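Local coordinates for peptide-binding protein (Photobacterium damsela subsp. piscicida, PDB 6SQX) that is a secreted NlpC/P60 D,L-endopeptidase that cleaves the peptidoglycan of potentially competing bacteria and also carries an SH3-type domain, at residues Ser257-Pro269 with Leu279-Trp292. Residues are numbered along the deposited sequence; the frame is centred on the assembly and turned at random.
Sequences SILPEHKGKLKIP and LLTVNSKNLKFTTW
I268 and L280 exchange two backbone hydrogen bonds, I268 N to L280 O at 2.9 Å and L280 N to I268 O at 2.8 Å, and so set the register of the antiparallel hairpin made by strands 265-271 and 277-281. The ladder runs on with V282 N to L266 O, and then a side chain takes over: in the conformer described, one of two modelled, S284 OG accepts L266 N at 2.8 Å and itself donates to V282 O, from above that carbonyl's plane. So placed, the hydroxyl ties the chain leaving strand 277-281 to L266 of strand 265-271, an instructive way of continuing pairing where the backbone turns off.

The chain then passes through a type I turn to strand 289-291, which pairs with strand 230-234. Across the five-stranded antiparallel sheet the order is 277-281, 265-271, 259-262, 230-234, 289-291, the last strand beside the first; the same order recurs in the sheet that includes the SH3-type region, consistent with a second SH3-like barrel. L266 extends toward the connecting loop, CG anti to its own nitrogen (chi1 -172°), which brings CD2 against L287 CD1. The F289 ring lies obliquely against L266 CB and E261 CG, with G264 O at its edge in the ring plane, 3.5 Å from CZ. The bent side chain of E261 receives G264 N on OE1, steadying the 262-265 type I' turn; OE2 takes a water shared with T291 OG1 and a salt bridge from R230.

On the face of I268 and L280, I268 CG1 meets V282 CG2 at 3.8 Å; the other carries K267, whose CE passes T281 OG1 before NZ hydrogen-bonds to Y229 OH. At the far end, I258 lies over W292: CG1 stands above the five-membered ring, 3.9 Å from its centroid and 16° off the normal.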
loop_
_atom_site.group_PDB
_atom_site.type_symbol
_atom_site.label_atom_id
_atom_site.label_comp_id
_atom_site.label_asym_id
_atom_site.label_seq_id
_atom_site.Cartn_x
_atom_site.Cartn_y
_atom_site.Cartn_z
ATOM N N SER A 257 -7.609 9.267 -0.202
ATOM C CA SER A 257 -7.990 10.155 0.884
ATOM C C SER A 257 -9.496 10.099 1.104
ATOM O O SER A 257 -10.282 9.920 0.177
ATOM C CB SER A 257 -7.654 11.601 0.518
ATOM O OG SER A 257 -6.276 11.721 0.214
ATOM N N ILE A 258 -9.902 10.303 2.354
ATOM C CA ILE A 258 -11.277 10.266 2.773
ATOM C C ILE A 258 -11.488 11.512 3.627
ATOM O O ILE A 258 -10.891 11.653 4.703
ATOM C CB ILE A 258 -11.605 8.970 3.533
ATOM C CG1 ILE A 258 -11.372 7.744 2.632
ATOM C CG2 ILE A 258 -13.044 8.965 4.068
ATOM C CD1 ILE A 258 -11.321 6.417 3.478
ATOM N N LEU A 259 -12.289 12.458 3.124
ATOM C CA LEU A 259 -12.326 13.772 3.743
ATOM C C LEU A 259 -13.753 14.294 3.814
ATOM O O LEU A 259 -14.604 13.913 2.995
ATOM C CB LEU A 259 -11.498 14.773 2.918
ATOM C CG LEU A 259 -9.981 14.470 2.894
ATOM C CD1 LEU A 259 -9.298 15.258 1.743
ATOM C CD2 LEU A 259 -9.347 14.852 4.259
ATOM N N PRO A 260 -14.050 15.158 4.788
ATOM C CA PRO A 260 -15.390 15.754 4.879
ATOM C C PRO A 260 -15.710 16.665 3.697
ATOM O O PRO A 260 -14.827 17.258 3.068
ATOM C CB PRO A 260 -15.328 16.585 6.177
ATOM C CG PRO A 260 -14.206 15.975 6.977
ATOM C CD PRO A 260 -13.185 15.552 5.921
ATOM N N GLU A 261 -17.014 16.826 3.459
ATOM C CA GLU A 261 -17.483 17.738 2.433
ATOM C C GLU A 261 -18.800 18.348 2.909
ATOM O O GLU A 261 -19.650 17.664 3.489
ATOM C CB GLU A 261 -17.683 16.949 1.119
ATOM C CG GLU A 261 -18.494 17.654 0.026
ATOM C CD GLU A 261 -19.991 17.353 0.118
ATOM O OE1 GLU A 261 -20.780 18.317 0.210
ATOM O OE2 GLU A 261 -20.386 16.150 0.094
ATOM N N HIS A 262 -18.948 19.650 2.693
ATOM C CA HIS A 262 -20.153 20.363 3.080
ATOM C C HIS A 262 -20.512 21.326 1.956
ATOM O O HIS A 262 -19.652 22.094 1.509
ATOM C CB HIS A 262 -19.886 21.105 4.396
ATOM C CG HIS A 262 -21.037 21.943 4.854
ATOM N ND1 HIS A 262 -22.133 21.408 5.495
ATOM C CD2 HIS A 262 -21.278 23.274 4.746
ATOM C CE1 HIS A 262 -22.994 22.371 5.777
ATOM N NE2 HIS A 262 -22.502 23.513 5.331
ATOM N N LYS A 263 -21.765 21.255 1.479
ATOM C CA LYS A 263 -22.232 22.126 0.393
ATOM C C LYS A 263 -21.320 22.050 -0.827
ATOM O O LYS A 263 -21.173 23.021 -1.586
ATOM C CB LYS A 263 -22.499 23.564 0.849
ATOM C CG LYS A 263 -23.672 23.646 1.836
ATOM C CD LYS A 263 -23.874 25.062 2.370
ATOM C CE LYS A 263 -24.967 25.117 3.451
ATOM N NZ LYS A 263 -25.027 26.425 4.176
ATOM N N GLY A 264 -20.795 20.851 -1.081
ATOM C CA GLY A 264 -19.967 20.598 -2.246
ATOM C C GLY A 264 -18.526 21.023 -2.133
ATOM O O GLY A 264 -17.772 20.873 -3.117
ATOM N N LYS A 265 -18.103 21.533 -0.972
ATOM C CA LYS A 265 -16.732 21.972 -0.761
ATOM C C LYS A 265 -16.030 20.986 0.156
ATOM O O LYS A 265 -16.553 20.625 1.217
ATOM C CB LYS A 265 -16.658 23.391 -0.189
ATOM C CG LYS A 265 -17.225 24.451 -1.158
ATOM C CD LYS A 265 -16.992 25.866 -0.645
ATOM C CE LYS A 265 -17.722 26.894 -1.534
ATOM N NZ LYS A 265 -17.683 28.268 -0.964
ATOM N N LEU A 266 -14.861 20.552 -0.271
ATOM C CA LEU A 266 -13.992 19.716 0.538
ATOM C C LEU A 266 -13.525 20.463 1.787
ATOM O O LEU A 266 -13.281 21.669 1.765
ATOM C CB LEU A 266 -12.770 19.412 -0.342
ATOM C CG LEU A 266 -11.747 18.413 0.136
ATOM C CD1 LEU A 266 -12.411 17.049 0.119
ATOM C CD2 LEU A 266 -10.572 18.446 -0.818
ATOM N N LYS A 267 -13.347 19.725 2.891
ATOM C CA LYS A 267 -12.655 20.265 4.055
ATOM C C LYS A 267 -11.404 19.426 4.317
ATOM O O LYS A 267 -11.408 18.197 4.141
ATOM C CB LYS A 267 -13.550 20.326 5.292
ATOM C CG LYS A 267 -14.802 21.203 5.123
ATOM C CD LYS A 267 -15.480 21.455 6.473
ATOM C CE LYS A 267 -16.485 22.592 6.409
ATOM N NZ LYS A 267 -16.882 22.962 7.785
ATOM N N ILE A 268 -10.311 20.092 4.666
ATOM C CA ILE A 268 -9.074 19.366 4.951
ATOM C C ILE A 268 -8.620 19.746 6.352
ATOM O O ILE A 268 -8.773 20.913 6.768
ATOM C CB ILE A 268 -7.959 19.661 3.928
ATOM C CG1 ILE A 268 -7.670 21.158 3.856
ATOM C CG2 ILE A 268 -8.286 19.088 2.566
ATOM C CD1 ILE A 268 -6.415 21.530 3.039
ATOM N N PRO A 269 -8.047 18.809 7.102
ATOM C CA PRO A 269 -7.532 19.145 8.434
ATOM C C PRO A 269 -6.210 19.861 8.275
ATOM O O PRO A 269 -5.365 19.471 7.461
ATOM C CB PRO A 269 -7.303 17.771 9.084
ATOM C CG PRO A 269 -6.998 16.858 7.879
ATOM C CD PRO A 269 -7.924 17.376 6.785
ATOM N N LEU A 279 -10.571 21.941 10.750
ATOM C CA LEU A 279 -10.956 21.788 9.358
ATOM C C LEU A 279 -10.931 23.126 8.619
ATOM O O LEU A 279 -11.430 24.148 9.111
ATOM C CB LEU A 279 -12.344 21.164 9.255
ATOM C CG LEU A 279 -12.459 19.730 9.759
ATOM C CD1 LEU A 279 -13.902 19.278 9.564
ATOM C CD2 LEU A 279 -11.510 18.775 9.030
ATOM N N LEU A 280 -10.363 23.103 7.419
ATOM C CA LEU A 280 -10.343 24.259 6.530
ATOM C C LEU A 280 -11.160 23.947 5.288
ATOM O O LEU A 280 -10.922 22.926 4.642
ATOM C CB LEU A 280 -8.906 24.544 6.106
ATOM C CG LEU A 280 -8.691 25.572 4.992
ATOM C CD1 LEU A 280 -9.043 26.952 5.543
ATOM C CD2 LEU A 280 -7.251 25.523 4.454
ATOM N N THR A 281 -12.089 24.839 4.934
ATOM C CA THR A 281 -12.858 24.665 3.705
ATOM C C THR A 281 -12.027 25.068 2.484
ATOM O O THR A 281 -11.423 26.147 2.458
ATOM C CB THR A 281 -14.115 25.530 3.754
ATOM O OG1 THR A 281 -14.950 25.079 4.812
ATOM C CG2 THR A 281 -14.897 25.419 2.456
ATOM N N VAL A 282 -12.010 24.208 1.469
ATOM C CA VAL A 282 -11.255 24.426 0.239
ATOM C C VAL A 282 -12.209 24.852 -0.868
ATOM O O VAL A 282 -13.287 24.276 -1.022
ATOM C CB VAL A 282 -10.538 23.115 -0.154
ATOM C CG1 VAL A 282 -9.685 23.295 -1.403
ATOM C CG2 VAL A 282 -9.688 22.587 1.003
ATOM N N ASN A 283 -11.822 25.852 -1.652
ATOM C CA ASN A 283 -12.602 26.165 -2.859
ATOM C C ASN A 283 -12.530 24.979 -3.819
ATOM O O ASN A 283 -11.450 24.621 -4.297
ATOM C CB ASN A 283 -12.067 27.432 -3.515
ATOM C CG ASN A 283 -12.543 28.707 -2.800
ATOM O OD1 ASN A 283 -13.684 28.777 -2.318
ATOM N ND2 ASN A 283 -11.667 29.708 -2.715
ATOM N N SER A 284 -13.666 24.335 -4.079
ATOM C CA SER A 284 -13.678 23.013 -4.695
ATOM C C SER A 284 -14.246 22.993 -6.110
ATOM O O SER A 284 -14.487 21.903 -6.647
ATOM C CB SER A 284 -14.435 22.029 -3.801
ATOM O OG SER A 284 -13.827 21.977 -2.512
ATOM N N LYS A 285 -14.471 24.164 -6.725
ATOM C CA LYS A 285 -15.128 24.198 -8.031
ATOM C C LYS A 285 -14.489 23.244 -9.047
ATOM O O LYS A 285 -15.198 22.554 -9.790
ATOM C CB LYS A 285 -15.198 25.635 -8.563
ATOM C CG LYS A 285 -13.844 26.273 -8.877
ATOM C CD LYS A 285 -13.174 26.860 -7.636
ATOM C CE LYS A 285 -11.735 27.283 -7.924
ATOM N NZ LYS A 285 -11.061 27.856 -6.718
ATOM N N ASN A 286 -13.160 23.169 -9.086
ATOM C CA ASN A 286 -12.481 22.378 -10.106
ATOM C C ASN A 286 -11.985 21.030 -9.605
ATOM O O ASN A 286 -11.200 20.381 -10.300
ATOM C CB ASN A 286 -11.301 23.155 -10.686
ATOM C CG ASN A 286 -11.732 24.407 -11.394
ATOM O OD1 ASN A 286 -12.590 24.366 -12.286
ATOM N ND2 ASN A 286 -11.155 25.543 -10.995
ATOM N N LEU A 287 -12.415 20.600 -8.423
ATOM C CA LEU A 287 -11.880 19.377 -7.842
ATOM C C LEU A 287 -12.693 18.165 -8.290
ATOM O O LEU A 287 -13.875 18.275 -8.630
ATOM C CB LEU A 287 -11.847 19.451 -6.314
ATOM C CG LEU A 287 -10.938 20.546 -5.763
ATOM C CD1 LEU A 287 -10.905 20.485 -4.231
ATOM C CD2 LEU A 287 -9.515 20.502 -6.363
ATOM N N LYS A 288 -12.040 16.994 -8.276
ATOM C CA LYS A 288 -12.623 15.745 -8.773
ATOM C C LYS A 288 -12.729 14.759 -7.603
ATOM O O LYS A 288 -11.727 14.161 -7.166
ATOM C CB LYS A 288 -11.796 15.152 -9.905
ATOM C CG LYS A 288 -11.556 16.099 -11.119
ATOM C CD LYS A 288 -10.017 16.373 -11.156
ATOM C CE LYS A 288 -9.454 17.079 -12.388
ATOM N NZ LYS A 288 -7.973 17.390 -12.190
ATOM N N PHE A 289 -13.947 14.601 -7.090
ATOM C CA PHE A 289 -14.188 13.705 -5.970
ATOM C C PHE A 289 -15.627 13.232 -6.022
ATOM O O PHE A 289 -16.444 13.759 -6.787
ATOM C CB PHE A 289 -13.831 14.318 -4.591
ATOM C CG PHE A 289 -14.541 15.617 -4.260
ATOM C CD1 PHE A 289 -15.876 15.627 -3.859
ATOM C CD2 PHE A 289 -13.846 16.822 -4.306
ATOM C CE1 PHE A 289 -16.529 16.837 -3.538
ATOM C CE2 PHE A 289 -14.473 18.029 -3.990
ATOM C CZ PHE A 289 -15.812 18.040 -3.590
ATOM N N THR A 290 -15.930 12.232 -5.200
ATOM C CA THR A 290 -17.264 11.660 -5.152
ATOM C C THR A 290 -17.560 11.175 -3.737
ATOM O O THR A 290 -16.649 10.909 -2.961
ATOM C CB THR A 290 -17.431 10.533 -6.188
ATOM O OG1 THR A 290 -18.824 10.272 -6.413
ATOM C CG2 THR A 290 -16.782 9.278 -5.690
ATOM N N THR A 291 -18.847 11.042 -3.422
ATOM C CA THR A 291 -19.210 10.565 -2.092
ATOM C C THR A 291 -18.591 9.198 -1.827
ATOM O O THR A 291 -18.631 8.300 -2.676
ATOM C CB THR A 291 -20.739 10.491 -1.942
ATOM O OG1 THR A 291 -21.305 11.801 -2.101
ATOM C CG2 THR A 291 -21.137 9.923 -0.568
ATOM N N TRP A 292 -18.021 9.043 -0.640
ATOM C CA TRP A 292 -17.355 7.823 -0.217
ATOM C C TRP A 292 -18.293 7.030 0.691
ATOM O O TRP A 292 -19.043 7.629 1.465
ATOM C CB TRP A 292 -16.083 8.208 0.547
ATOM C CG TRP A 292 -15.324 7.026 1.045
ATOM C CD1 TRP A 292 -14.312 6.370 0.404
ATOM C CD2 TRP A 292 -15.502 6.369 2.305
ATOM N NE1 TRP A 292 -13.879 5.307 1.167
ATOM C CE2 TRP A 292 -14.597 5.294 2.342
ATOM C CE3 TRP A 292 -16.369 6.569 3.384
ATOM C CZ2 TRP A 292 -14.494 4.441 3.450
ATOM C CZ3 TRP A 292 -16.300 5.693 4.463
ATOM C CH2 TRP A 292 -15.363 4.650 4.488
HETATM O O HOH W 1 -20.188 14.649 -2.384
#